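PDB 5HAX: nucleoporin NUP170, which probably serves as a structural scaffold protein in the symmetric core of the nuclear pore, where its N-terminal domain binds the nucleoporin Nup53. Local coordinates for residues A[75-80]-A[441-446]. Residues are numbered along the deposited sequence; the frame is centred on the assembly and turned at random.
Sequences LGLFAE and IEIGLT
Strands 75-78 and 441-445, the innermost of neighbouring beta-propeller blades, run almost parallel (5° between the axes of these short segments, 6.8 Å at closest approach), yet a side chain bridges the gap instead of backbone pairing: L77 N donates to E442 OE1 at 3.0 Å. Psi of 68° at F78 breaks the extended run of strand 75-78, and A79 (phi/psi -63/-23) and E80 (-64/-27) follow; strand 441-445 carries a classic beta bulge, I441 and E442 both facing L477 on strand 473-478. G76 lies across from E442 (CA to CA 6.7 Å), and the segments come to 5.0 Å between the CA atoms of A79 and T446. E442 takes chi1 and chi2 both t, lifting its carboxylate to the opposite strand. L75 CD1 meets I441 CD1 at 3.5 Å, while L77, with chi1 between wells at -111° and chi2 t, packs CD1 4.0 Å from G444 N. A79 CB sits 3.6 Å from G444 C and 3.3 Å from L445 O; a CB on G444 would clash with it. T446 CA gives a CA-H...O contact to A79 O (3.5 Å), and a water bridges E80 O (3.0 Å) and T446 O (3.1 Å). The CA-to-CB bond of F78 points away, its ring meeting W85. One side-chain hydrogen bond, van der Waals packing and waters thus join first and last blades at the ring closure, without backbone pairing between the two strands.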
ATOM      1  N   LEU A  75      12.602  21.068   4.248  1.00 47.90           N
ATOM      2  CA  LEU A  75      11.244  20.704   3.858  1.00 44.53           C
ATOM      3  C   LEU A  75      10.996  19.229   4.150  1.00 49.46           C
ATOM      4  O   LEU A  75      11.931  18.423   4.179  1.00 47.32           O
ATOM      5  CB  LEU A  75      10.998  20.967   2.365  1.00 49.18           C
ATOM      6  CG  LEU A  75      10.989  22.420   1.895  1.00 56.95           C
ATOM      7  CD1 LEU A  75      11.045  22.500   0.377  1.00 63.28           C
ATOM      8  CD2 LEU A  75       9.754  23.124   2.418  1.00 57.92           C
ATOM      9  N   GLY A  76       9.725  18.878   4.350  1.00 43.27           N
ATOM     10  CA  GLY A  76       9.353  17.498   4.614  1.00 44.86           C
ATOM     11  C   GLY A  76       7.878  17.260   4.375  1.00 49.72           C
ATOM     12  O   GLY A  76       7.101  18.191   4.146  1.00 41.10           O
ATOM     13  N   LEU A  77       7.498  15.983   4.451  1.00 49.98           N
ATOM     14  CA  LEU A  77       6.161  15.521   4.096  1.00 48.08           C
ATOM     15  C   LEU A  77       5.502  14.794   5.260  1.00 44.61           C
ATOM     16  O   LEU A  77       6.145  14.001   5.954  1.00 49.51           O
ATOM     17  CB  LEU A  77       6.209  14.566   2.896  1.00 50.88           C
ATOM     18  CG  LEU A  77       5.629  15.039   1.564  1.00 53.83           C
ATOM     19  CD1 LEU A  77       5.770  13.939   0.524  1.00 50.21           C
ATOM     20  CD2 LEU A  77       4.174  15.458   1.696  1.00 46.29           C
ATOM     21  N   PHE A  78       4.213  15.065   5.453  1.00 45.34           N
ATOM     22  CA  PHE A  78       3.324  14.248   6.282  1.00 41.06           C
ATOM     23  C   PHE A  78       2.247  13.661   5.370  1.00 47.88           C
ATOM     24  O   PHE A  78       1.070  14.020   5.464  1.00 47.22           O
ATOM     25  CB  PHE A  78       2.698  15.077   7.425  1.00 51.20           C
ATOM     26  CG  PHE A  78       3.686  15.552   8.460  1.00 50.30           C
ATOM     27  CD1 PHE A  78       4.882  14.887   8.673  1.00 49.92           C
ATOM     28  CD2 PHE A  78       3.405  16.671   9.229  1.00 49.16           C
ATOM     29  CE1 PHE A  78       5.778  15.329   9.630  1.00 56.72           C
ATOM     30  CE2 PHE A  78       4.297  17.118  10.185  1.00 57.88           C
ATOM     31  CZ  PHE A  78       5.485  16.447  10.385  1.00 49.31           C
ATOM     32  N   ALA A  79       2.659  12.749   4.487  1.00 45.67           N
ATOM     33  CA  ALA A  79       1.765  12.241   3.452  1.00 45.80           C
ATOM     34  C   ALA A  79       0.563  11.497   4.020  1.00 45.98           C
ATOM     35  O   ALA A  79      -0.464  11.396   3.338  1.00 46.50           O
ATOM     36  CB  ALA A  79       2.537  11.320   2.505  1.00 46.88           C
ATOM     37  N   GLU A  80       0.662  10.974   5.245  1.00 45.97           N
ATOM     38  CA  GLU A  80      -0.439  10.207   5.821  1.00 51.04           C
ATOM     39  C   GLU A  80      -1.682  11.065   6.025  1.00 52.37           C
ATOM     40  O   GLU A  80      -2.804  10.544   6.011  1.00 50.24           O
ATOM     41  CB  GLU A  80      -0.003   9.594   7.152  1.00 56.73           C
ATOM     42  CG  GLU A  80      -1.016   8.636   7.769  1.00 71.41           C
ATOM     43  CD  GLU A  80      -0.725   8.340   9.227  1.00 80.73           C
ATOM     44  OE1 GLU A  80       0.467   8.285   9.599  1.00 83.97           O
ATOM     45  OE2 GLU A  80      -1.690   8.172  10.003  1.00 79.14           O
ATOM     46  N   ILE A 441      12.719  15.809  -2.811  1.00 43.70           N
ATOM     47  CA  ILE A 441      13.120  15.787  -1.409  1.00 42.73           C
ATOM     48  C   ILE A 441      12.629  14.522  -0.713  1.00 43.56           C
ATOM     49  O   ILE A 441      13.386  13.861  -0.002  1.00 42.78           O
ATOM     50  CB  ILE A 441      12.614  17.051  -0.678  1.00 46.54           C
ATOM     51  CG1 ILE A 441      13.327  18.290  -1.230  1.00 53.00           C
ATOM     52  CG2 ILE A 441      12.839  16.937   0.831  1.00 45.25           C
ATOM     53  CD1 ILE A 441      12.722  19.599  -0.783  1.00 52.27           C
ATOM     54  N   GLU A 442      11.360  14.173  -0.906  1.00 40.19           N
ATOM     55  CA  GLU A 442      10.760  13.066  -0.178  1.00 41.92           C
ATOM     56  C   GLU A 442       9.561  12.554  -0.963  1.00 44.29           C
ATOM     57  O   GLU A 442       8.929  13.304  -1.712  1.00 38.53           O
ATOM     58  CB  GLU A 442      10.338  13.502   1.231  1.00 42.38           C
ATOM     59  CG  GLU A 442      10.115  12.359   2.203  1.00 56.23           C
ATOM     60  CD  GLU A 442       9.635  12.834   3.563  1.00 61.61           C
ATOM     61  OE1 GLU A 442       9.698  14.054   3.827  1.00 58.79           O
ATOM     62  OE2 GLU A 442       9.193  11.987   4.368  1.00 67.60           O
ATOM     63  N   ILE A 443       9.263  11.269  -0.786  1.00 41.98           N
ATOM     64  CA  ILE A 443       8.114  10.625  -1.411  1.00 38.93           C
ATOM     65  C   ILE A 443       7.414   9.791  -0.348  1.00 41.87           C
ATOM     66  O   ILE A 443       8.054   8.969   0.317  1.00 40.64           O
ATOM     67  CB  ILE A 443       8.526   9.749  -2.612  1.00 44.53           C
ATOM     68  CG1 ILE A 443       9.206  10.612  -3.681  1.00 37.30           C
ATOM     69  CG2 ILE A 443       7.307   9.035  -3.199  1.00 40.63           C
ATOM     70  CD1 ILE A 443       9.743   9.832  -4.872  1.00 38.57           C
ATOM     71  N   GLY A 444       6.114  10.006  -0.188  1.00 39.08           N
ATOM     72  CA  GLY A 444       5.350   9.317   0.838  1.00 41.38           C
ATOM     73  C   GLY A 444       4.009   8.849   0.317  1.00 43.09           C
ATOM     74  O   GLY A 444       3.438   9.425  -0.612  1.00 40.98           O
ATOM     75  N   LEU A 445       3.509   7.783   0.936  1.00 38.81           N
ATOM     76  CA  LEU A 445       2.227   7.199   0.568  1.00 43.94           C
ATOM     77  C   LEU A 445       1.092   8.015   1.177  1.00 44.23           C
ATOM     78  O   LEU A 445       1.126   8.346   2.366  1.00 40.82           O
ATOM     79  CB  LEU A 445       2.165   5.747   1.045  1.00 42.65           C
ATOM     80  CG  LEU A 445       0.894   4.944   0.763  1.00 45.66           C
ATOM     81  CD1 LEU A 445       0.742   4.652  -0.720  1.00 46.73           C
ATOM     82  CD2 LEU A 445       0.903   3.652   1.567  1.00 48.15           C
ATOM     83  N   THR A 446       0.088   8.344   0.358  1.00 40.36           N
ATOM     84  CA  THR A 446      -1.062   9.122   0.809  1.00 38.84           C
ATOM     85  C   THR A 446      -2.286   8.269   1.103  1.00 47.95           C
ATOM     86  O   THR A 446      -3.175   8.723   1.832  1.00 44.17           O
ATOM     87  CB  THR A 446      -1.450  10.172  -0.240  1.00 40.78           C
ATOM     88  OG1 THR A 446      -2.014   9.524  -1.387  1.00 41.19           O
ATOM     89  CG2 THR A 446      -0.245  10.997  -0.659  1.00 43.17           C
TER
HETATM   90  O   HOH W   1      12.293  16.088   4.777  1.00 58.52           O
HETATM   91  O   HOH W   2      -3.241  11.362   2.889  1.00 49.81           O
HETATM   92  O   HOH W   3      -3.983   8.143   4.762  1.00 63.80           O